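Local coordinates for protein polymerase X (Deinococcus radiodurans, PDB 2W9M) that probably extends DNA with deoxyribonucleotides as a family X repair polymerase and also carries a zinc-binding, phosphoesterase-like domain, at residues A[12-17]-A[43-48]; A[18-23]-A[83-88]; A[239-244]-A[283-288]; A[181-186]-A[199-204]; A[319-324]-A[532-537]. One frame throughout, in Å; residues are numbered along the deposited sequence.

Contact 1 (A[12-17]-A[43-48]); sequences RLVHAL and SLEELN
The backbones come nearest at Val14 and Leu44, whose CA atoms lie 6.3 Å apart, a short spacing between a turn of helix 10-26 and the C-terminal part of helix 34-45. Leu44 directs its side chain toward helix 10-26 and meets Leu13, Val14 and Leu17, which span about one turn. Val14 and Leu44 run alongside one another with opposite senses, with Val14 CG2 3.7 Å from Leu44 CB and 4.1 Å from the carbonyl oxygen Leu44 O. Beyond them Leu44 CD1 does the reaching: it stands 3.4 Å from Leu17 CD1, tight for two methyl groups, and 4.2 Å from Leu13 CB. Leu17 and Leu44 cross at about a right angle and touch through this one pair of methyls. The other branch of Val14 faces a different neighbour. CG1 lies anti to the backbone N (chi1 -176°), and from there it comes within 3.5 Å of Glu45 OE1, while the glutamate chain, bent at chi2, crosses the valine at about a right angle. Both segments belong to the N-terminal helix-hairpin-helix domain. Helix 67-79 adds a further layer, with Phe76 touching Leu13 and Leu73 touching Leu44, and Phe82 touches Leu17. No hydrogen bond links the two segments. The chemistry is thus that of branched aliphatic groups held by shape and burial, with an exposed carboxylate at the margin resting on a valine methyl; the proximity of Glu18 to that carboxylate may raise the proton affinity of one of the two acids.

Contact 2 (A[18-23]-A[83-88]); sequences ERTADL and APLEAA
Thr20 OG1 meets Leu85 from across the contact while it is hydrogen-bonded to Ala16 O, one turn back in its own helix. The bond explains how a threonine hydroxyl can sit in a largely apolar interface: the oxygen has a backbone partner, and Leu85 CD2 can lie 3.8 Å from Thr20 OG1 without leaving it unpaired. With chi1 at -45°, OG1 is placed anti to the carbonyl carbon and beside the backbone N, and CG2 is turned to the other neighbour, where Thr20 CG2 lies 3.9 Å from Pro84 CB. The axes of the short segments 18-23 and 83-88 approach to 9.9 Å and run roughly the same way, with a signed crossing angle of 32°. Helix 10-26 belongs to the N-terminal helix-hairpin-helix region, and helix 83-91 comes after helix 67-79 in the chain; the contact lays helix 83-91 alongside helix 10-26, with helices 34-45 and 67-79 intervening in sequence. Leu85 makes the largest single contribution, using both methyls. CD2 lies 3.5 Å from Leu23 CD1, and these two leucine side chains cross at about a right angle. CD1 goes the other way and touches the rim of a guanidinium, being 3.9 Å from Arg19 NH1 and near the plane of that group. Further along, Leu23 CD1 also lies 4.3 Å from Ala88 CB. Pro84 in turn touches Tyr37 of helix 34-45 and Tyr370 of the zinc-binding domain. The side chain of Ala88 is about 10 Å from those of the zinc ligands Asp339 and His428, and about 11 Å from a bound zinc ion.

Contact 3 (A[239-244]-A[283-288]); sequences PAEARG and PTPTEA
With chi1 at -75° placing Thr284 OG1 beside its own backbone N, CG2 falls anti to that N and lies over Gly244, 3.5 Å from Gly244 C. The Glu241 chain, bent at chi2, turns its carboxylate to the prolines on the other segment: Glu241 OE1 lies 3.5 Å from Pro283 CB, with Pro285 CG a little farther off. Between these side-chain touches the two backbones meet directly. Gly244 N donates to Thr284 O at 3.0 Å, in a bent bond (137° at the hydrogen) whose donor is tilted from the carbonyl plane. A second link, from Thr284 N to Glu241 O, is less sure because the oxygen sits too close to a neighbour in the model. Pro285, which has no N-H to give, contributes instead a CH contact, with Pro285 CA 3.6 Å from Ala240 O and an angle of 158° at the hydrogen. The CA atoms come closest at Gly244 and Thr286, 3.8 Å apart, and Gly244 CA lies 3.4 Å from Thr286 C; having no side chain, the glycine lets the chains come this near. Glu287 CG then closes over Gly244 O at 3.7 Å, while its carboxylate is spoken for by salt bridges to Arg304 and Arg189. Arg243 leads its guanidinium away, to a hydrogen bond from NH2 to Ser181 O. Segment 239-244 leaves strand 231-238 and enters helix 243-249, and segment 283-288 leaves the three-stranded antiparallel sheet of the thumb and enters helix 287-293; the contact therefore joins two strand-to-helix turns, with Thr284 also packing on Ala245 and Glu287 on Leu248.

Contact 4 (A[181-186]-A[199-204]); sequences SPAPAG and ELTVTG
Ala183 and Thr201 form an antiparallel hydrogen-bonded pair. Thr201 N donates to Ala183 O at 2.6 Å, with 152° at the hydrogen, and Ala183 N returns a more bent bond of 3.0 Å to Thr201 O. On the same face their side chains touch, Ala183 CB to Thr201 CG2 at 3.7 Å. The next pair, Pro184 and Leu200, is non-hydrogen-bonded: Leu200 CD1 reaches to 3.9 Å from Pro184 CA. Beyond it Ala185 N donates to Glu199 O at 3.0 Å from above the carbonyl plane, 55° out of it. Pro182 CA makes a CH contact with Thr201 O at 3.4 Å. At the far end the extended Glu199 side chain carries OE2 to 3.6 Å from Gly186 CA, where the absence of a side chain leaves room for the carboxylate.

Second-shell groups bear on these residues. Asp187 N binds Glu199 OE2, and Asp247 takes Thr201 OG1. Leu200 rests on Ala170 and Leu173 of helix 163-176. Strand 194-203 also pairs in parallel with strand 231-238, so the short strand 183-184 joins a mixed sheet, consistent with the palm sheet of family X polymerases.

Contact 5 (A[319-324]-A[532-537]); sequences AELVTV and QARKAG
The Arg534 guanidinium is covered on one face by Leu321 CB, 3.7 Å above its plane and offset toward the rim, and carries Val322 O at its edge. Arg534 NH1 donates to Val322 O at 2.8 Å, with 153° at the hydrogen; the acceptor lies in the guanidinium plane, whereas the donor stands above the plane of the carbonyl, 45° out of it. Helix 526-535 ends here in a Schellman motif, with Gly537 at positive phi, and the linker before strand 329-333, the first of the parallel strands of the zinc-binding domain, packs against this end. Thr323 CG2 approaches NH1 of Arg534 obliquely, at 3.5 Å. CG and CD of Arg534 run close beside Val322 O, the chain is bent at chi3 (64°), and a salt bridge from NH2 to Glu302 adds a second hold on the group. Leu321 spreads its methyls over the helix end, CD1 lying 3.5 Å from Arg534 O and CD2 lying 3.4 Å from Gly537 C. Val322 and Ala533 both rest on Ile513 of strand 511-514, and Val322 CG1, set between its own backbone N and carbonyl carbon, lies 3.8 Å from Ala533 CB.

In the fold
From the N terminus, helix 10-26 serves both contact 1 and contact 2, which cross along the chain: contact 1 closes a helical loop back onto its first half, and contact 2 brings helix 83-91 to its second half. Contact 4 then closes a short loop in the palm sheet, and contact 3 a larger one spanning much of the thumb; they follow in series, their centres 12 Å apart, and touch where Arg243 NH2 meets Ser181 O in a probable hydrogen bond. Contact 5 comes last and closes a loop of 207 residues containing every zinc ligand, tying the segment before strand 329-333 to the end of helix 526-535. It lies 39 Å from contact 2, centre to centre.

Contact 1 (A[12-17]-A[43-48])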
# COMPACT_ATOMS: atom_id res chain seq x y z
N ARG A 12 -7.96 33.59 -2.03
CA ARG A 12 -7.40 32.29 -1.66
C ARG A 12 -8.45 31.39 -0.99
O ARG A 12 -8.44 30.18 -1.17
CB ARG A 12 -6.19 32.47 -0.74
CG ARG A 12 -5.30 31.25 -0.70
CD ARG A 12 -4.73 30.98 0.68
NE ARG A 12 -4.22 29.62 0.75
CZ ARG A 12 -3.06 29.23 0.22
NH1 ARG A 12 -2.29 30.11 -0.40
NH2 ARG A 12 -2.67 27.97 0.32
N LEU A 13 -9.34 32.01 -0.22
CA LEU A 13 -10.44 31.29 0.42
C LEU A 13 -11.39 30.74 -0.64
O LEU A 13 -11.87 29.61 -0.54
CB LEU A 13 -11.20 32.22 1.37
CG LEU A 13 -10.40 33.06 2.36
CD1 LEU A 13 -11.31 33.95 3.20
CD2 LEU A 13 -9.54 32.17 3.26
N VAL A 14 -11.66 31.55 -1.66
CA VAL A 14 -12.53 31.12 -2.75
C VAL A 14 -11.95 29.88 -3.43
O VAL A 14 -12.70 29.00 -3.86
CB VAL A 14 -12.73 32.23 -3.80
CG1 VAL A 14 -13.70 31.77 -4.86
CG2 VAL A 14 -13.23 33.49 -3.13
N HIS A 15 -10.63 29.81 -3.51
CA HIS A 15 -9.96 28.70 -4.19
C HIS A 15 -10.03 27.41 -3.39
O HIS A 15 -10.27 26.33 -3.95
CB HIS A 15 -8.49 29.06 -4.47
CG HIS A 15 -7.93 28.36 -5.66
ND1 HIS A 15 -8.15 27.02 -5.92
CD2 HIS A 15 -7.14 28.81 -6.67
CE1 HIS A 15 -7.53 26.68 -7.04
NE2 HIS A 15 -6.91 27.74 -7.51
N ALA A 16 -9.82 27.51 -2.08
CA ALA A 16 -9.95 26.35 -1.20
C ALA A 16 -11.38 25.83 -1.22
O ALA A 16 -11.60 24.62 -1.28
CB ALA A 16 -9.53 26.72 0.22
N LEU A 17 -12.35 26.74 -1.16
CA LEU A 17 -13.76 26.36 -1.22
C LEU A 17 -14.08 25.68 -2.54
O LEU A 17 -14.85 24.73 -2.58
CB LEU A 17 -14.67 27.59 -1.03
CG LEU A 17 -14.68 28.21 0.37
CD1 LEU A 17 -15.50 29.50 0.39
CD2 LEU A 17 -15.21 27.22 1.39
N SER A 43 -20.32 33.03 -3.96
CA SER A 43 -20.78 34.17 -3.16
C SER A 43 -19.60 35.01 -2.66
O SER A 43 -19.64 36.23 -2.72
CB SER A 43 -21.63 33.69 -1.98
OG SER A 43 -22.89 33.19 -2.41
N LEU A 44 -18.56 34.34 -2.18
CA LEU A 44 -17.33 35.03 -1.78
C LEU A 44 -16.72 35.74 -2.98
O LEU A 44 -15.87 36.62 -2.83
CB LEU A 44 -16.32 34.06 -1.18
CG LEU A 44 -16.44 33.79 0.32
CD1 LEU A 44 -15.29 32.92 0.79
CD2 LEU A 44 -16.48 35.10 1.09
N GLU A 45 -17.15 35.35 -4.17
CA GLU A 45 -16.71 35.99 -5.40
C GLU A 45 -17.02 37.48 -5.37
O GLU A 45 -16.14 38.30 -5.12
CB GLU A 45 -17.38 35.34 -6.61
CG GLU A 45 -16.53 35.35 -7.87
CD GLU A 45 -15.38 34.36 -7.79
OE1 GLU A 45 -15.63 33.21 -7.38
OE2 GLU A 45 -14.24 34.73 -8.14
N GLU A 46 -18.28 37.82 -5.62
CA GLU A 46 -18.72 39.22 -5.62
C GLU A 46 -18.91 39.74 -4.19
O GLU A 46 -20.01 39.68 -3.64
CB GLU A 46 -20.03 39.39 -6.40
CG GLU A 46 -20.17 38.46 -7.59
CD GLU A 46 -20.71 37.10 -7.20
OE1 GLU A 46 -21.03 36.91 -6.00
OE2 GLU A 46 -20.83 36.22 -8.08
N LEU A 47 -17.84 40.24 -3.60
CA LEU A 47 -17.86 40.77 -2.24
C LEU A 47 -16.70 41.72 -2.02
O LEU A 47 -15.57 41.29 -1.77
CB LEU A 47 -17.80 39.63 -1.22
CG LEU A 47 -19.08 38.84 -0.95
CD1 LEU A 47 -18.80 37.69 0.00
CD2 LEU A 47 -20.17 39.75 -0.40
N ASN A 48 -16.97 43.01 -2.12
CA ASN A 48 -15.93 44.02 -1.95
C ASN A 48 -15.30 43.96 -0.56
O ASN A 48 -14.14 44.30 -0.38
CB ASN A 48 -16.49 45.42 -2.23
CG ASN A 48 -17.01 45.57 -3.65
OD1 ASN A 48 -17.62 44.65 -4.20
ND2 ASN A 48 -16.79 46.74 -4.24

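Contact 2 (A[18-23]-A[83-88])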
# COMPACT_ATOMS: atom_id res chain seq x y z
N GLU A 18 -13.48 26.18 -3.62
CA GLU A 18 -13.67 25.60 -4.95
C GLU A 18 -12.93 24.28 -5.14
O GLU A 18 -13.30 23.47 -5.98
CB GLU A 18 -13.24 26.60 -6.03
CG GLU A 18 -14.33 27.59 -6.42
CD GLU A 18 -13.78 28.81 -7.15
OE1 GLU A 18 -12.68 29.28 -6.79
OE2 GLU A 18 -14.47 29.31 -8.07
N ARG A 19 -11.87 24.07 -4.35
CA ARG A 19 -11.10 22.84 -4.45
C ARG A 19 -11.75 21.71 -3.65
O ARG A 19 -11.52 20.53 -3.93
CB ARG A 19 -9.65 23.05 -4.00
CG ARG A 19 -8.70 21.93 -4.40
CD ARG A 19 -7.26 22.24 -4.04
NE ARG A 19 -6.77 23.47 -4.66
CZ ARG A 19 -6.48 24.59 -4.00
NH1 ARG A 19 -6.61 24.64 -2.68
NH2 ARG A 19 -6.04 25.66 -4.66
N THR A 20 -12.56 22.08 -2.66
CA THR A 20 -13.27 21.11 -1.82
C THR A 20 -14.48 20.51 -2.54
O THR A 20 -14.80 19.33 -2.36
CB THR A 20 -13.75 21.74 -0.50
OG1 THR A 20 -12.70 22.53 0.07
CG2 THR A 20 -14.17 20.66 0.48
N ALA A 21 -15.15 21.33 -3.34
CA ALA A 21 -16.29 20.85 -4.11
C ALA A 21 -15.80 19.91 -5.21
O ALA A 21 -16.44 18.91 -5.51
CB ALA A 21 -17.07 22.01 -4.71
N ASP A 22 -14.66 20.24 -5.80
CA ASP A 22 -14.05 19.40 -6.83
C ASP A 22 -13.67 18.04 -6.27
O ASP A 22 -13.85 17.01 -6.93
CB ASP A 22 -12.82 20.09 -7.43
CG ASP A 22 -13.18 21.17 -8.44
OD1 ASP A 22 -14.19 21.01 -9.16
OD2 ASP A 22 -12.44 22.18 -8.53
N LEU A 23 -13.14 18.03 -5.05
CA LEU A 23 -12.77 16.79 -4.36
C LEU A 23 -14.00 15.92 -4.03
O LEU A 23 -13.96 14.70 -4.19
CB LEU A 23 -11.98 17.10 -3.08
CG LEU A 23 -10.49 17.37 -3.25
CD1 LEU A 23 -9.87 17.88 -1.95
CD2 LEU A 23 -9.79 16.10 -3.70
N ALA A 83 -9.58 23.59 6.99
CA ALA A 83 -9.94 22.34 7.66
C ALA A 83 -10.40 21.24 6.70
O ALA A 83 -9.79 20.17 6.66
CB ALA A 83 -10.99 22.59 8.75
N PRO A 84 -11.46 21.50 5.93
CA PRO A 84 -12.01 20.49 5.01
C PRO A 84 -10.96 19.76 4.17
O PRO A 84 -11.11 18.55 3.95
CB PRO A 84 -12.94 21.31 4.12
CG PRO A 84 -13.43 22.39 5.02
CD PRO A 84 -12.25 22.74 5.90
N LEU A 85 -9.92 20.46 3.72
CA LEU A 85 -8.88 19.82 2.91
C LEU A 85 -8.01 18.88 3.74
O LEU A 85 -7.53 17.86 3.23
CB LEU A 85 -8.02 20.86 2.20
CG LEU A 85 -8.74 21.64 1.10
CD1 LEU A 85 -7.80 22.62 0.42
CD2 LEU A 85 -9.34 20.67 0.09
N GLU A 86 -7.80 19.22 5.01
CA GLU A 86 -7.04 18.36 5.91
C GLU A 86 -7.80 17.07 6.21
O GLU A 86 -7.20 16.00 6.28
CB GLU A 86 -6.71 19.09 7.21
CG GLU A 86 -5.95 20.39 7.00
CD GLU A 86 -4.59 20.19 6.34
OE1 GLU A 86 -4.50 19.36 5.41
OE2 GLU A 86 -3.62 20.85 6.76
N ALA A 87 -9.11 17.19 6.39
CA ALA A 87 -9.96 16.03 6.59
C ALA A 87 -9.83 15.08 5.40
O ALA A 87 -9.66 13.88 5.57
CB ALA A 87 -11.41 16.45 6.77
N ALA A 88 -9.90 15.64 4.19
CA ALA A 88 -9.82 14.84 2.98
C ALA A 88 -8.47 14.13 2.83
O ALA A 88 -8.41 12.99 2.36
CB ALA A 88 -10.10 15.69 1.76

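Contact 3 (A[239-244]-A[283-288])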
# COMPACT_ATOMS: atom_id res chain seq x y z
N PRO A 239 29.96 -12.71 -15.58
CA PRO A 239 30.08 -13.98 -16.30
C PRO A 239 29.27 -15.05 -15.59
O PRO A 239 29.07 -14.95 -14.38
CB PRO A 239 31.57 -14.31 -16.19
CG PRO A 239 32.23 -13.01 -15.91
CD PRO A 239 31.26 -12.22 -15.10
N ALA A 240 28.80 -16.06 -16.32
CA ALA A 240 27.97 -17.11 -15.73
C ALA A 240 28.58 -17.70 -14.46
O ALA A 240 27.86 -18.10 -13.55
CB ALA A 240 27.71 -18.20 -16.75
N GLU A 241 29.91 -17.74 -14.40
CA GLU A 241 30.61 -18.37 -13.28
C GLU A 241 30.71 -17.47 -12.05
O GLU A 241 31.07 -17.93 -10.97
CB GLU A 241 32.01 -18.81 -13.70
CG GLU A 241 32.03 -19.85 -14.81
CD GLU A 241 31.16 -21.05 -14.49
OE1 GLU A 241 31.32 -21.63 -13.39
OE2 GLU A 241 30.33 -21.42 -15.34
N ALA A 242 30.40 -16.19 -12.23
CA ALA A 242 30.48 -15.23 -11.13
C ALA A 242 29.10 -14.79 -10.67
O ALA A 242 28.96 -14.16 -9.62
CB ALA A 242 31.32 -14.03 -11.53
N ARG A 243 28.08 -15.12 -11.46
CA ARG A 243 26.71 -14.67 -11.19
C ARG A 243 26.31 -14.85 -9.72
O ARG A 243 25.76 -13.94 -9.12
CB ARG A 243 25.70 -15.36 -12.11
CG ARG A 243 24.26 -15.18 -11.66
CD ARG A 243 23.83 -13.72 -11.67
NE ARG A 243 23.23 -13.37 -12.95
CZ ARG A 243 21.92 -13.33 -13.18
NH1 ARG A 243 21.06 -13.59 -12.21
NH2 ARG A 243 21.48 -13.03 -14.39
N GLY A 244 26.61 -16.02 -9.16
CA GLY A 244 26.26 -16.30 -7.78
C GLY A 244 26.79 -15.27 -6.80
O GLY A 244 26.10 -14.91 -5.85
N PRO A 283 34.56 -21.53 -8.95
CA PRO A 283 33.37 -21.26 -9.76
C PRO A 283 32.18 -20.96 -8.87
O PRO A 283 31.91 -21.69 -7.92
CB PRO A 283 33.15 -22.59 -10.51
CG PRO A 283 34.49 -23.25 -10.50
CD PRO A 283 35.11 -22.88 -9.19
N THR A 284 31.47 -19.88 -9.18
CA THR A 284 30.35 -19.43 -8.37
C THR A 284 29.13 -19.13 -9.24
O THR A 284 28.82 -17.97 -9.51
CB THR A 284 30.74 -18.20 -7.54
OG1 THR A 284 31.59 -18.60 -6.45
CG2 THR A 284 29.51 -17.53 -6.97
N PRO A 285 28.43 -20.18 -9.70
CA PRO A 285 27.28 -20.03 -10.60
C PRO A 285 26.01 -19.60 -9.86
O PRO A 285 25.16 -18.93 -10.45
CB PRO A 285 27.09 -21.44 -11.17
CG PRO A 285 28.31 -22.24 -10.74
CD PRO A 285 28.77 -21.60 -9.47
N THR A 286 25.89 -19.99 -8.59
CA THR A 286 24.69 -19.72 -7.81
C THR A 286 25.05 -19.22 -6.42
O THR A 286 26.12 -19.53 -5.90
CB THR A 286 23.83 -20.99 -7.67
OG1 THR A 286 23.38 -21.41 -8.97
CG2 THR A 286 22.62 -20.75 -6.77
N GLU A 287 24.15 -18.45 -5.82
CA GLU A 287 24.31 -18.03 -4.43
C GLU A 287 24.65 -19.22 -3.55
O GLU A 287 25.60 -19.19 -2.77
CB GLU A 287 23.04 -17.36 -3.92
CG GLU A 287 22.78 -15.96 -4.46
CD GLU A 287 21.74 -15.21 -3.66
OE1 GLU A 287 20.78 -15.84 -3.17
OE2 GLU A 287 21.89 -13.97 -3.51
N ALA A 288 23.86 -20.28 -3.67
CA ALA A 288 24.01 -21.47 -2.83
C ALA A 288 25.45 -21.98 -2.81
O ALA A 288 25.94 -22.45 -1.78
CB ALA A 288 23.07 -22.57 -3.29

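Contact 4 (A[181-186]-A[199-204])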
# COMPACT_ATOMS: atom_id res chain seq x y z
N SER A 181 19.16 -13.93 -18.51
CA SER A 181 18.69 -14.48 -17.24
C SER A 181 18.49 -13.43 -16.15
O SER A 181 19.10 -13.52 -15.08
CB SER A 181 19.64 -15.57 -16.74
OG SER A 181 19.59 -16.71 -17.59
N PRO A 182 17.61 -12.45 -16.40
CA PRO A 182 17.40 -11.31 -15.49
C PRO A 182 16.89 -11.77 -14.12
O PRO A 182 16.27 -12.83 -14.03
CB PRO A 182 16.30 -10.50 -16.18
CG PRO A 182 16.18 -11.07 -17.57
CD PRO A 182 16.60 -12.48 -17.47
N ALA A 183 17.15 -10.97 -13.09
CA ALA A 183 16.66 -11.25 -11.75
C ALA A 183 16.66 -9.97 -10.91
O ALA A 183 17.66 -9.25 -10.89
CB ALA A 183 17.52 -12.32 -11.08
N PRO A 184 15.54 -9.69 -10.23
CA PRO A 184 15.48 -8.51 -9.36
C PRO A 184 16.63 -8.53 -8.36
O PRO A 184 17.03 -9.60 -7.91
CB PRO A 184 14.14 -8.68 -8.64
CG PRO A 184 13.31 -9.48 -9.58
CD PRO A 184 14.26 -10.42 -10.26
N ALA A 185 17.16 -7.36 -8.02
CA ALA A 185 18.24 -7.29 -7.06
C ALA A 185 17.99 -6.18 -6.06
O ALA A 185 16.99 -5.46 -6.15
CB ALA A 185 19.56 -7.08 -7.77
N GLY A 186 18.91 -6.04 -5.10
CA GLY A 186 18.85 -4.97 -4.13
C GLY A 186 17.50 -4.79 -3.47
O GLY A 186 16.89 -5.75 -2.99
N GLU A 199 16.56 -2.15 -9.40
CA GLU A 199 17.81 -2.90 -9.51
C GLU A 199 17.58 -4.28 -10.11
O GLU A 199 16.66 -5.00 -9.72
CB GLU A 199 18.50 -3.00 -8.16
CG GLU A 199 19.16 -1.71 -7.68
CD GLU A 199 19.47 -1.72 -6.19
OE1 GLU A 199 20.66 -1.84 -5.83
OE2 GLU A 199 18.52 -1.61 -5.38
N LEU A 200 18.44 -4.65 -11.05
CA LEU A 200 18.33 -5.91 -11.76
C LEU A 200 19.70 -6.58 -11.77
O LEU A 200 20.73 -5.91 -11.73
CB LEU A 200 17.86 -5.64 -13.20
CG LEU A 200 16.74 -6.49 -13.80
CD1 LEU A 200 15.59 -6.61 -12.82
CD2 LEU A 200 16.26 -5.88 -15.11
N THR A 201 19.70 -7.90 -11.82
CA THR A 201 20.96 -8.63 -11.95
C THR A 201 20.90 -9.46 -13.24
O THR A 201 19.83 -9.85 -13.69
CB THR A 201 21.25 -9.48 -10.70
OG1 THR A 201 22.62 -9.31 -10.31
CG2 THR A 201 20.95 -10.94 -10.96
N VAL A 202 22.06 -9.70 -13.84
CA VAL A 202 22.11 -10.23 -15.21
C VAL A 202 23.46 -10.90 -15.48
O VAL A 202 24.49 -10.46 -14.96
CB VAL A 202 21.89 -9.07 -16.22
CG1 VAL A 202 22.78 -9.23 -17.44
CG2 VAL A 202 20.42 -8.96 -16.60
N THR A 203 23.47 -11.98 -16.26
CA THR A 203 24.73 -12.57 -16.71
C THR A 203 25.02 -12.15 -18.15
O THR A 203 24.14 -12.16 -19.01
CB THR A 203 24.75 -14.11 -16.63
OG1 THR A 203 24.16 -14.66 -17.81
CG2 THR A 203 24.01 -14.61 -15.41
N GLY A 204 26.27 -11.79 -18.41
CA GLY A 204 26.65 -11.29 -19.72
C GLY A 204 27.53 -10.07 -19.56
O GLY A 204 28.01 -9.78 -18.46

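Contact 5 (A[319-324]-A[532-537])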
# COMPACT_ATOMS: atom_id res chain seq x y z
N ALA A 319 9.91 -21.93 2.35
CA ALA A 319 8.84 -22.77 1.81
C ALA A 319 7.65 -22.92 2.76
O ALA A 319 6.61 -23.45 2.38
CB ALA A 319 9.39 -24.13 1.42
N GLU A 320 7.82 -22.46 4.00
CA GLU A 320 6.74 -22.52 4.99
C GLU A 320 6.00 -21.19 5.11
O GLU A 320 4.92 -21.13 5.69
CB GLU A 320 7.29 -22.90 6.37
CG GLU A 320 7.98 -24.25 6.43
CD GLU A 320 8.65 -24.50 7.77
OE1 GLU A 320 9.51 -23.68 8.18
OE2 GLU A 320 8.31 -25.51 8.42
N LEU A 321 6.59 -20.12 4.58
CA LEU A 321 6.04 -18.78 4.73
C LEU A 321 4.82 -18.53 3.84
O LEU A 321 4.62 -19.20 2.83
CB LEU A 321 7.12 -17.72 4.46
CG LEU A 321 8.35 -17.73 5.39
CD1 LEU A 321 9.38 -16.73 4.91
CD2 LEU A 321 7.96 -17.45 6.82
N VAL A 322 4.00 -17.56 4.24
CA VAL A 322 2.78 -17.24 3.50
C VAL A 322 3.09 -16.80 2.07
O VAL A 322 4.14 -16.20 1.80
CB VAL A 322 1.95 -16.16 4.24
CG1 VAL A 322 2.74 -14.87 4.36
CG2 VAL A 322 0.63 -15.93 3.53
N THR A 323 2.18 -17.11 1.15
CA THR A 323 2.29 -16.65 -0.23
C THR A 323 0.95 -16.07 -0.67
O THR A 323 -0.06 -16.26 -0.00
CB THR A 323 2.66 -17.79 -1.18
OG1 THR A 323 1.58 -18.73 -1.25
CG2 THR A 323 3.92 -18.50 -0.70
N VAL A 324 0.96 -15.36 -1.80
CA VAL A 324 -0.27 -14.77 -2.33
C VAL A 324 -1.34 -15.85 -2.54
O VAL A 324 -2.54 -15.58 -2.41
CB VAL A 324 -0.01 -14.01 -3.66
CG1 VAL A 324 -1.31 -13.56 -4.28
CG2 VAL A 324 0.89 -12.81 -3.40
N GLN A 532 6.16 -8.20 2.78
CA GLN A 532 6.36 -7.68 4.13
C GLN A 532 6.15 -8.78 5.18
O GLN A 532 6.92 -8.91 6.13
CB GLN A 532 5.42 -6.50 4.41
CG GLN A 532 5.41 -5.44 3.32
CD GLN A 532 6.80 -4.96 2.93
OE1 GLN A 532 7.53 -4.40 3.75
NE2 GLN A 532 7.16 -5.18 1.67
N ALA A 533 5.09 -9.56 5.00
CA ALA A 533 4.77 -10.65 5.93
C ALA A 533 5.89 -11.70 5.99
O ALA A 533 6.19 -12.24 7.05
CB ALA A 533 3.45 -11.30 5.56
N ARG A 534 6.50 -11.98 4.85
CA ARG A 534 7.55 -13.00 4.78
C ARG A 534 8.83 -12.57 5.50
O ARG A 534 9.52 -13.40 6.09
CB ARG A 534 7.83 -13.39 3.34
CG ARG A 534 6.64 -14.06 2.66
CD ARG A 534 6.85 -14.19 1.17
NE ARG A 534 7.98 -15.05 0.85
CZ ARG A 534 7.88 -16.37 0.71
NH1 ARG A 534 6.71 -16.97 0.86
NH2 ARG A 534 8.96 -17.09 0.41
N LYS A 535 9.14 -11.29 5.47
CA LYS A 535 10.28 -10.77 6.21
C LYS A 535 10.02 -10.87 7.71
O LYS A 535 10.96 -10.99 8.50
CB LYS A 535 10.59 -9.33 5.80
CG LYS A 535 11.02 -9.21 4.35
CD LYS A 535 10.72 -7.84 3.78
CE LYS A 535 11.60 -6.77 4.40
NZ LYS A 535 11.14 -5.41 4.01
N ALA A 536 8.76 -10.82 8.11
CA ALA A 536 8.41 -10.95 9.51
C ALA A 536 8.38 -12.42 9.92
O ALA A 536 8.32 -12.74 11.11
CB ALA A 536 7.07 -10.28 9.79
N GLY A 537 8.45 -13.31 8.94
CA GLY A 537 8.48 -14.74 9.21
C GLY A 537 7.11 -15.36 9.42
O GLY A 537 6.97 -16.35 10.13